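Local coordinates for protein beta-fructofuranosidase, insoluble isoenzyme CWINV1 (Arabidopsis thaliana, PDB 2OXB) that hydrolyses sucrose and 1-kestose, and less readily neokestose and levan, as a secreted cell-wall invertase of glycoside hydrolase family 32, at residues H62-D73 with Y117-P128; H239-Y247 with V255-D263. The protein carries 1 engineered substitution. All coordinates share one frame; numbering follows the deposited sequence.

Contact 1. Residues H62-D73 with Y117-P128; sequences HPPAIFPSAPFD and YLREWKKSPLNP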
loop_
_atom_site.group_PDB
_atom_site.type_symbol
_atom_site.label_atom_id
_atom_site.label_comp_id
_atom_site.label_asym_id
_atom_site.label_seq_id
_atom_site.Cartn_x
_atom_site.Cartn_y
_atom_site.Cartn_z
ATOM N N HIS A 62 -9.831 1.711 20.856
ATOM C CA HIS A 62 -9.517 2.785 21.793
ATOM C C HIS A 62 -10.185 4.055 21.312
ATOM O O HIS A 62 -10.364 4.256 20.113
ATOM C CB HIS A 62 -8.010 3.051 21.876
ATOM C CG HIS A 62 -7.306 2.195 22.870
ATOM N ND1 HIS A 62 -6.644 1.039 22.518
ATOM C CD2 HIS A 62 -7.219 2.287 24.218
ATOM C CE1 HIS A 62 -6.182 0.454 23.608
ATOM N NE2 HIS A 62 -6.518 1.189 24.652
ATOM N N PRO A 63 -10.547 4.939 22.247
ATOM C CA PRO A 63 -11.198 6.207 21.921
ATOM C C PRO A 63 -10.232 7.141 21.186
ATOM O O PRO A 63 -9.056 7.217 21.551
ATOM C CB PRO A 63 -11.603 6.735 23.296
ATOM C CG PRO A 63 -10.493 6.242 24.178
ATOM C CD PRO A 63 -10.308 4.820 23.699
ATOM N N PRO A 64 -10.719 7.850 20.138
ATOM C CA PRO A 64 -9.970 8.801 19.301
ATOM C C PRO A 64 -8.941 9.621 20.090
ATOM O O PRO A 64 -9.242 10.109 21.173
ATOM C CB PRO A 64 -11.078 9.658 18.713
ATOM C CG PRO A 64 -12.148 8.655 18.470
ATOM C CD PRO A 64 -12.139 7.814 19.730
ATOM N N ALA A 65 -7.744 9.784 19.526
ATOM C CA ALA A 65 -6.648 10.500 20.184
ATOM C C ALA A 65 -6.412 11.945 19.731
ATOM O O ALA A 65 -6.180 12.841 20.559
ATOM C CB ALA A 65 -5.358 9.704 20.024
ATOM N N ILE A 66 -6.426 12.158 18.420
ATOM C CA ILE A 66 -6.237 13.488 17.855
ATOM C C ILE A 66 -7.567 13.854 17.199
ATOM O O ILE A 66 -8.010 13.188 16.263
ATOM C CB ILE A 66 -5.106 13.521 16.774
ATOM C CG1 ILE A 66 -3.852 12.807 17.282
ATOM C CG2 ILE A 66 -4.734 14.963 16.450
ATOM C CD1 ILE A 66 -3.204 13.473 18.472
ATOM N N PHE A 67 -8.196 14.904 17.720
ATOM C CA PHE A 67 -9.478 15.410 17.233
ATOM C C PHE A 67 -9.545 16.892 17.582
ATOM O O PHE A 67 -8.865 17.342 18.507
ATOM C CB PHE A 67 -10.643 14.652 17.894
ATOM C CG PHE A 67 -10.527 14.534 19.386
ATOM C CD1 PHE A 67 -10.997 15.545 20.220
ATOM C CD2 PHE A 67 -9.871 13.447 19.955
ATOM C CE1 PHE A 67 -10.805 15.484 21.598
ATOM C CE2 PHE A 67 -9.672 13.374 21.331
ATOM C CZ PHE A 67 -10.140 14.400 22.158
ATOM N N PRO A 68 -10.347 17.670 16.830
ATOM C CA PRO A 68 -10.529 19.113 17.022
ATOM C C PRO A 68 -10.938 19.520 18.440
ATOM O O PRO A 68 -12.070 19.277 18.866
ATOM C CB PRO A 68 -11.589 19.457 15.984
ATOM C CG PRO A 68 -11.259 18.530 14.877
ATOM C CD PRO A 68 -11.041 17.228 15.608
ATOM N N SER A 69 -10.004 20.144 19.159
ATOM C CA SER A 69 -10.228 20.598 20.534
ATOM C C SER A 69 -9.227 21.702 20.861
ATOM O O SER A 69 -8.680 21.757 21.959
ATOM C CB SER A 69 -10.028 19.449 21.525
ATOM O OG SER A 69 -8.649 19.168 21.695
ATOM N N ALA A 70 -8.987 22.573 19.895
ATOM C CA ALA A 70 -8.060 23.676 20.072
ATOM C C ALA A 70 -8.008 24.445 18.761
ATOM O O ALA A 70 -8.287 23.892 17.695
ATOM C CB ALA A 70 -6.675 23.154 20.433
ATOM N N PRO A 71 -7.636 25.733 18.821
ATOM C CA PRO A 71 -7.550 26.575 17.627
ATOM C C PRO A 71 -6.865 25.872 16.449
ATOM O O PRO A 71 -7.498 25.572 15.436
ATOM C CB PRO A 71 -6.743 27.774 18.118
ATOM C CG PRO A 71 -7.120 27.866 19.560
ATOM C CD PRO A 71 -7.078 26.432 19.995
ATOM N N PHE A 72 -5.569 25.611 16.626
ATOM C CA PHE A 72 -4.699 24.987 15.633
ATOM C C PHE A 72 -5.199 23.762 14.861
ATOM O O PHE A 72 -4.485 23.226 14.014
ATOM C CB PHE A 72 -3.334 24.683 16.277
ATOM C CG PHE A 72 -3.400 23.820 17.518
ATOM C CD1 PHE A 72 -3.603 22.437 17.425
ATOM C CD2 PHE A 72 -3.218 24.383 18.777
ATOM C CE1 PHE A 72 -3.619 21.622 18.573
ATOM C CE2 PHE A 72 -3.233 23.586 19.928
ATOM C CZ PHE A 72 -3.433 22.203 19.827
ATOM N N ASP A 73 -6.425 23.329 15.129
ATOM C CA ASP A 73 -6.993 22.172 14.433
ATOM C C ASP A 73 -8.497 22.130 14.632
ATOM O O ASP A 73 -9.117 21.084 14.468
ATOM C CB ASP A 73 -6.408 20.870 14.981
ATOM C CG ASP A 73 -6.971 20.517 16.335
ATOM O OD1 ASP A 73 -7.053 19.304 16.634
ATOM O OD2 ASP A 73 -7.318 21.458 17.097
ATOM N N TYR A 117 -0.597 1.776 26.305
ATOM C CA TYR A 117 -1.620 1.963 25.291
ATOM C C TYR A 117 -1.595 3.347 24.652
ATOM O O TYR A 117 -2.061 3.512 23.526
ATOM C CB TYR A 117 -3.005 1.681 25.882
ATOM C CG TYR A 117 -3.233 0.231 26.273
ATOM C CD1 TYR A 117 -4.462 -0.187 26.779
ATOM C CD2 TYR A 117 -2.222 -0.722 26.137
ATOM C CE1 TYR A 117 -4.683 -1.512 27.142
ATOM C CE2 TYR A 117 -2.429 -2.050 26.497
ATOM C CZ TYR A 117 -3.662 -2.438 26.998
ATOM O OH TYR A 117 -3.866 -3.754 27.354
ATOM N N LEU A 118 -1.046 4.330 25.364
ATOM C CA LEU A 118 -0.949 5.703 24.857
ATOM C C LEU A 118 -2.277 6.207 24.275
ATOM O O LEU A 118 -2.308 6.784 23.187
ATOM C CB LEU A 118 0.143 5.796 23.775
ATOM C CG LEU A 118 1.601 5.456 24.105
ATOM C CD1 LEU A 118 2.455 5.518 22.846
ATOM C CD2 LEU A 118 2.130 6.424 25.142
ATOM N N ARG A 119 -3.365 5.999 25.013
ATOM C CA ARG A 119 -4.686 6.413 24.560
ATOM C C ARG A 119 -4.973 7.901 24.730
ATOM O O ARG A 119 -5.789 8.458 23.998
ATOM C CB ARG A 119 -5.773 5.589 25.258
ATOM C CG ARG A 119 -6.124 6.024 26.664
ATOM C CD ARG A 119 -7.100 5.028 27.261
ATOM N NE ARG A 119 -6.453 3.742 27.500
ATOM C CZ ARG A 119 -5.519 3.551 28.429
ATOM N NH1 ARG A 119 -5.137 4.566 29.197
ATOM N NH2 ARG A 119 -4.963 2.355 28.588
ATOM N N GLU A 120 -4.326 8.558 25.686
ATOM C CA GLU A 120 -4.561 9.992 25.850
ATOM C C GLU A 120 -3.393 10.836 25.351
ATOM O O GLU A 120 -2.316 10.830 25.940
ATOM C CB GLU A 120 -4.863 10.339 27.311
ATOM C CG GLU A 120 -6.248 9.926 27.769
ATOM C CD GLU A 120 -6.606 10.498 29.119
ATOM O OE1 GLU A 120 -7.147 11.629 29.176
ATOM O OE2 GLU A 120 -6.326 9.822 30.133
ATOM N N TRP A 121 -3.611 11.560 24.258
ATOM C CA TRP A 121 -2.553 12.395 23.705
ATOM C C TRP A 121 -2.649 13.859 24.088
ATOM O O TRP A 121 -3.707 14.486 23.980
ATOM C CB TRP A 121 -2.485 12.267 22.180
ATOM C CG TRP A 121 -1.902 10.962 21.740
ATOM C CD1 TRP A 121 -2.502 9.736 21.798
ATOM C CD2 TRP A 121 -0.583 10.740 21.212
ATOM N NE1 TRP A 121 -1.639 8.762 21.341
ATOM C CE2 TRP A 121 -0.456 9.349 20.975
ATOM C CE3 TRP A 121 0.503 11.579 20.920
ATOM C CZ2 TRP A 121 0.716 8.777 20.456
ATOM C CZ3 TRP A 121 1.670 11.011 20.405
ATOM C CH2 TRP A 121 1.765 9.621 20.178
ATOM N N LYS A 122 -1.518 14.384 24.548
ATOM C CA LYS A 122 -1.394 15.769 24.966
ATOM C C LYS A 122 -0.922 16.565 23.757
ATOM O O LYS A 122 0.002 16.159 23.061
ATOM C CB LYS A 122 -0.378 15.867 26.109
ATOM C CG LYS A 122 -0.455 17.131 26.955
ATOM C CD LYS A 122 0.405 16.990 28.214
ATOM C CE LYS A 122 0.507 18.296 28.999
ATOM N NZ LYS A 122 -0.816 18.879 29.372
ATOM N N LYS A 123 -1.573 17.695 23.511
ATOM C CA LYS A 123 -1.252 18.552 22.381
ATOM C C LYS A 123 -0.716 19.911 22.837
ATOM O O LYS A 123 -1.451 20.709 23.401
ATOM C CB LYS A 123 -2.506 18.718 21.518
ATOM C CG LYS A 123 -3.139 17.367 21.172
ATOM C CD LYS A 123 -4.110 17.432 20.008
ATOM C CE LYS A 123 -5.488 17.877 20.430
ATOM N NZ LYS A 123 -6.392 17.947 19.256
ATOM N N SER A 124 0.568 20.165 22.585
ATOM C CA SER A 124 1.227 21.419 22.973
ATOM C C SER A 124 0.429 22.665 22.626
ATOM O O SER A 124 -0.347 22.669 21.674
ATOM C CB SER A 124 2.603 21.522 22.316
ATOM O OG SER A 124 3.107 22.840 22.401
ATOM N N PRO A 125 0.617 23.743 23.406
ATOM C CA PRO A 125 -0.060 25.036 23.226
ATOM C C PRO A 125 0.723 25.906 22.243
ATOM O O PRO A 125 0.211 26.880 21.688
ATOM C CB PRO A 125 -0.043 25.624 24.628
ATOM C CG PRO A 125 1.315 25.213 25.104
ATOM C CD PRO A 125 1.425 23.756 24.640
ATOM N N LEU A 126 1.980 25.540 22.044
ATOM C CA LEU A 126 2.827 26.265 21.134
ATOM C C LEU A 126 2.425 25.949 19.704
ATOM O O LEU A 126 2.929 26.568 18.776
ATOM C CB LEU A 126 4.289 25.884 21.365
ATOM C CG LEU A 126 4.836 26.046 22.787
ATOM C CD1 LEU A 126 6.326 25.712 22.774
ATOM C CD2 LEU A 126 4.613 27.470 23.298
ATOM N N ASN A 127 1.524 24.987 19.517
ATOM C CA ASN A 127 1.090 24.627 18.165
ATOM C C ASN A 127 0.326 25.772 17.495
ATOM O O ASN A 127 -0.382 26.538 18.164
ATOM C CB ASN A 127 0.215 23.373 18.179
ATOM C CG ASN A 127 0.968 22.140 18.630
ATOM O OD1 ASN A 127 2.154 22.010 18.371
ATOM N ND2 ASN A 127 0.275 21.223 19.294
ATOM N N PRO A 128 0.458 25.909 16.159
ATOM C CA PRO A 128 1.258 25.100 15.228
ATOM C C PRO A 128 2.745 25.443 15.210
ATOM O O PRO A 128 3.114 26.601 15.390
ATOM C CB PRO A 128 0.612 25.409 13.883
ATOM C CG PRO A 128 0.309 26.869 14.031
ATOM C CD PRO A 128 -0.337 26.901 15.409
#
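K123 reaches across from strand 121-123 to F67 and D73 in the loop that follows strand 60-66. These are edge strands of two neighbouring sheets, consistent with adjacent blades of the five-bladed beta-propeller of family 32. The K123 side chain bends at its third torsion (chi3 -83°), which brings NZ in among F67 O and D73 OD1. NZ donates to F67 O at 2.7 Å, tilted 34° from the carbonyl plane. It also forms a salt bridge with D73 OD1, where the hydrogen bond NZ–OD1, 3.0 Å long, is weak. D73 OD1 has a second, weak hydrogen bond with Y94 OH, so this carboxylate oxygen is shared between a lysine and a phenol. Beside the lysine amine the F72 ring is sandwiched: N127 CB sits 3.7 Å from its centroid over one face, A70 CB covers the opposite face near the rim, and K123 CB lies at the ring edge. N127 ND2 donates to I107 O of strand 103-110, and N106 ND2 to F72 O. With F72 cut back to an alanine, N127 CB and A70 CB would probably lose the ring between them, opening a gap beside K123 CB. Toward the other end, A65 CB packs on W121 CD1 at 3.4 Å, and W121 NE1 gives a weak bond to L118 O. The guanidinium of R119 presents its edge to H62 CD2 but spends NH2 on a salt bridge with D115. H62 NE2 lies 3.3 Å from Y117 CD1, the two ring planes inclined at 73°.

Contact 2. Residues H239-Y247 with V255-D263; sequences HDYYTIGTY and VPDNGFKMD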
loop_
_atom_site.group_PDB
_atom_site.type_symbol
_atom_site.label_atom_id
_atom_site.label_comp_id
_atom_site.label_asym_id
_atom_site.label_seq_id
_atom_site.Cartn_x
_atom_site.Cartn_y
_atom_site.Cartn_z
ATOM N N HIS A 239 -2.691 7.590 -6.979
ATOM C CA HIS A 239 -1.801 6.428 -6.929
ATOM C C HIS A 239 -0.654 6.778 -5.986
ATOM O O HIS A 239 -0.616 7.870 -5.440
ATOM C CB HIS A 239 -1.245 6.081 -8.318
ATOM C CG HIS A 239 -2.301 5.804 -9.344
ATOM N ND1 HIS A 239 -2.104 6.019 -10.689
ATOM C CD2 HIS A 239 -3.575 5.366 -9.216
ATOM C CE1 HIS A 239 -3.215 5.733 -11.346
ATOM N NE2 HIS A 239 -4.124 5.334 -10.475
ATOM N N ASP A 240 0.265 5.838 -5.798
ATOM C CA ASP A 240 1.428 6.013 -4.934
ATOM C C ASP A 240 2.707 5.697 -5.715
ATOM O O ASP A 240 2.858 4.588 -6.260
ATOM C CB ASP A 240 1.313 5.084 -3.735
ATOM C CG ASP A 240 0.503 5.686 -2.626
ATOM O OD1 ASP A 240 -0.021 4.931 -1.783
ATOM O OD2 ASP A 240 0.418 6.936 -2.578
ATOM N N TYR A 241 3.626 6.665 -5.766
ATOM C CA TYR A 241 4.898 6.509 -6.487
ATOM C C TYR A 241 6.102 6.666 -5.563
ATOM O O TYR A 241 6.111 7.522 -4.688
ATOM C CB TYR A 241 4.987 7.551 -7.610
ATOM C CG TYR A 241 3.851 7.458 -8.611
ATOM C CD1 TYR A 241 2.586 7.951 -8.308
ATOM C CD2 TYR A 241 4.028 6.821 -9.840
ATOM C CE1 TYR A 241 1.527 7.814 -9.200
ATOM C CE2 TYR A 241 2.977 6.677 -10.737
ATOM C CZ TYR A 241 1.725 7.172 -10.407
ATOM O OH TYR A 241 0.656 7.001 -11.269
ATOM N N TYR A 242 7.112 5.829 -5.723
ATOM C CA TYR A 242 8.291 5.988 -4.887
ATOM C C TYR A 242 9.443 6.090 -5.844
ATOM O O TYR A 242 9.266 6.085 -7.067
ATOM C CB TYR A 242 8.506 4.810 -3.907
ATOM C CG TYR A 242 8.653 3.455 -4.563
ATOM C CD1 TYR A 242 9.903 2.942 -4.901
ATOM C CD2 TYR A 242 7.528 2.718 -4.905
ATOM C CE1 TYR A 242 10.017 1.720 -5.572
ATOM C CE2 TYR A 242 7.624 1.503 -5.578
ATOM C CZ TYR A 242 8.856 1.004 -5.912
ATOM O OH TYR A 242 8.914 -0.197 -6.596
ATOM N N THR A 243 10.630 6.198 -5.287
ATOM C CA THR A 243 11.808 6.316 -6.096
ATOM C C THR A 243 12.943 6.095 -5.148
ATOM O O THR A 243 12.868 6.450 -3.966
ATOM C CB THR A 243 11.913 7.704 -6.718
ATOM O OG1 THR A 243 13.279 8.134 -6.709
ATOM C CG2 THR A 243 11.056 8.704 -5.943
ATOM N N ILE A 244 13.990 5.487 -5.684
ATOM C CA ILE A 244 15.185 5.151 -4.931
ATOM C C ILE A 244 16.364 6.025 -5.390
ATOM O O ILE A 244 16.444 6.400 -6.558
ATOM C CB ILE A 244 15.503 3.661 -5.144
ATOM C CG1 ILE A 244 14.210 2.838 -4.977
ATOM C CG2 ILE A 244 16.558 3.220 -4.154
ATOM C CD1 ILE A 244 14.262 1.419 -5.560
ATOM N N GLY A 245 17.268 6.355 -4.468
ATOM C CA GLY A 245 18.414 7.173 -4.819
ATOM C C GLY A 245 19.430 7.359 -3.709
ATOM O O GLY A 245 19.775 6.418 -3.001
ATOM N N THR A 246 19.926 8.579 -3.556
ATOM C CA THR A 246 20.909 8.870 -2.519
ATOM C C THR A 246 20.432 10.123 -1.784
ATOM O O THR A 246 19.418 10.702 -2.153
ATOM C CB THR A 246 22.309 9.116 -3.141
ATOM O OG1 THR A 246 22.406 8.426 -4.397
ATOM C CG2 THR A 246 23.410 8.593 -2.212
ATOM N N TYR A 247 21.147 10.543 -0.749
ATOM C CA TYR A 247 20.735 11.726 -0.011
ATOM C C TYR A 247 21.908 12.596 0.372
ATOM O O TYR A 247 22.488 12.421 1.442
ATOM C CB TYR A 247 19.972 11.317 1.249
ATOM C CG TYR A 247 19.665 12.451 2.204
ATOM C CD1 TYR A 247 18.775 13.470 1.862
ATOM C CD2 TYR A 247 20.254 12.490 3.461
ATOM C CE1 TYR A 247 18.478 14.500 2.766
ATOM C CE2 TYR A 247 19.974 13.506 4.362
ATOM C CZ TYR A 247 19.092 14.503 4.022
ATOM O OH TYR A 247 18.832 15.489 4.955
ATOM N N VAL A 255 18.426 12.648 -4.338
ATOM C CA VAL A 255 18.875 12.384 -5.698
ATOM C C VAL A 255 18.488 10.969 -6.140
ATOM O O VAL A 255 19.130 9.994 -5.754
ATOM C CB VAL A 255 20.411 12.529 -5.813
ATOM C CG1 VAL A 255 20.822 12.503 -7.270
ATOM C CG2 VAL A 255 20.875 13.814 -5.144
ATOM N N PRO A 256 17.428 10.838 -6.953
ATOM C CA PRO A 256 17.004 9.514 -7.421
ATOM C C PRO A 256 18.054 8.825 -8.295
ATOM O O PRO A 256 18.932 9.477 -8.861
ATOM C CB PRO A 256 15.718 9.817 -8.190
ATOM C CG PRO A 256 15.935 11.216 -8.688
ATOM C CD PRO A 256 16.539 11.892 -7.474
ATOM N N ASP A 257 17.949 7.507 -8.413
ATOM C CA ASP A 257 18.898 6.761 -9.218
ATOM C C ASP A 257 18.774 7.021 -10.705
ATOM O O ASP A 257 17.699 7.346 -11.220
ATOM C CB ASP A 257 18.786 5.257 -8.954
ATOM C CG ASP A 257 19.514 4.834 -7.708
ATOM O OD1 ASP A 257 20.731 5.079 -7.623
ATOM O OD2 ASP A 257 18.875 4.260 -6.807
ATOM N N ASN A 258 19.916 6.866 -11.367
ATOM C CA ASN A 258 20.086 7.043 -12.801
ATOM C C ASN A 258 18.843 7.318 -13.647
ATOM O O ASN A 258 18.212 6.401 -14.176
ATOM C CB ASN A 258 20.846 5.837 -13.365
ATOM C CG ASN A 258 20.278 4.500 -12.892
ATOM O OD1 ASN A 258 20.808 3.437 -13.229
ATOM N ND2 ASN A 258 19.201 4.547 -12.112
ATOM N N GLY A 259 18.517 8.600 -13.784
ATOM C CA GLY A 259 17.372 9.012 -14.577
ATOM C C GLY A 259 16.020 8.468 -14.148
ATOM O O GLY A 259 15.448 7.617 -14.832
ATOM N N PHE A 260 15.506 8.956 -13.023
ATOM C CA PHE A 260 14.202 8.525 -12.533
ATOM C C PHE A 260 13.484 9.613 -11.723
ATOM O O PHE A 260 13.845 9.890 -10.573
ATOM C CB PHE A 260 14.331 7.239 -11.700
ATOM C CG PHE A 260 14.227 5.966 -12.514
ATOM C CD1 PHE A 260 13.080 5.687 -13.259
ATOM C CD2 PHE A 260 15.273 5.045 -12.539
ATOM C CE1 PHE A 260 12.977 4.509 -14.015
ATOM C CE2 PHE A 260 15.176 3.863 -13.293
ATOM C CZ PHE A 260 14.026 3.598 -14.032
ATOM N N LYS A 261 12.472 10.228 -12.340
ATOM C CA LYS A 261 11.669 11.276 -11.701
ATOM C C LYS A 261 10.600 10.632 -10.820
ATOM O O LYS A 261 10.472 9.409 -10.787
ATOM C CB LYS A 261 10.988 12.156 -12.761
ATOM C CG LYS A 261 11.934 12.989 -13.613
ATOM C CD LYS A 261 12.545 14.160 -12.842
ATOM C CE LYS A 261 11.563 15.316 -12.673
ATOM N NZ LYS A 261 12.204 16.500 -12.031
ATOM N N MET A 262 9.830 11.447 -10.110
ATOM C CA MET A 262 8.786 10.906 -9.250
ATOM C C MET A 262 7.449 10.667 -9.971
ATOM O O MET A 262 6.499 10.156 -9.377
ATOM C CB MET A 262 8.587 11.822 -8.042
ATOM C CG MET A 262 9.791 11.852 -7.114
ATOM S SD MET A 262 9.285 11.902 -5.379
ATOM C CE MET A 262 8.170 10.458 -5.334
ATOM N N ASP A 263 7.395 11.025 -11.254
ATOM C CA ASP A 263 6.201 10.848 -12.083
ATOM C C ASP A 263 6.568 10.802 -13.563
ATOM O O ASP A 263 7.140 11.753 -14.101
ATOM C CB ASP A 263 5.206 11.984 -11.850
ATOM C CG ASP A 263 5.879 13.337 -11.769
ATOM O OD1 ASP A 263 6.499 13.619 -10.718
ATOM O OD2 ASP A 263 5.798 14.110 -12.754
#
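M262 and T243, the two residues with most surface buried here, meet through methyl groups. M262 bends at chi2 and again at chi3 (53°), which turns CE in to 3.4 Å from T243 CG2, while its SD lies 3.7 Å from the same CG2. M262, like F260, K261 and D263 around it, is poorly ordered, so the course of its side chain is approximate. T243 uses its other branch on the strand partner, OG1 lying 3.3 Å from P256 CB, so this one side chain touches both the strand and the loop that leaves it. V255, third in buried surface, belongs to the antiparallel beta hairpin of strands 240-248 and 253-256. It forms a hydrogen-bonded pair with T246, side chains on the same face: T246 N donates to V255 O at 2.7 Å, and V255 N to T246 O at 3.1 Å, the latter from above the carbonyl plane. At the next pair, G245 with P256, which is non-hydrogen-bonded, the CA atoms lie 3.8 Å apart. One residue on, D257 N donates to I244 O at 2.6 Å, in the carbonyl plane. On its far side strand 240-248 bonds to strand 226-234, G245 with H228, T243 with L230 and Y241 with I232, and M262 packs against L230 and against H190 of strand 182-192.

Both contacts belong to the family 32 N-terminal domain but do not touch: their centres are 34 Å apart and their nearest atoms about 21 Å. Contact 1 joins the edges of two sheets, whereas contact 2 pairs two neighbouring strands of one sheet and adds the loop that follows them. Each approaches the sugar site without lining it. In contact 1 the side chain of I66 is about 8 Å from that of substrate-binding Q35 and about 11 Å from the bound fructose; the side chain of D73 is about 8 Å from that of W78, also substrate-binding. In contact 2 the side chain of Y241 is about 8 Å from that of substrate-binding D235 and about 10 Å from that of Q199, the engineered residue at a substrate-binding position.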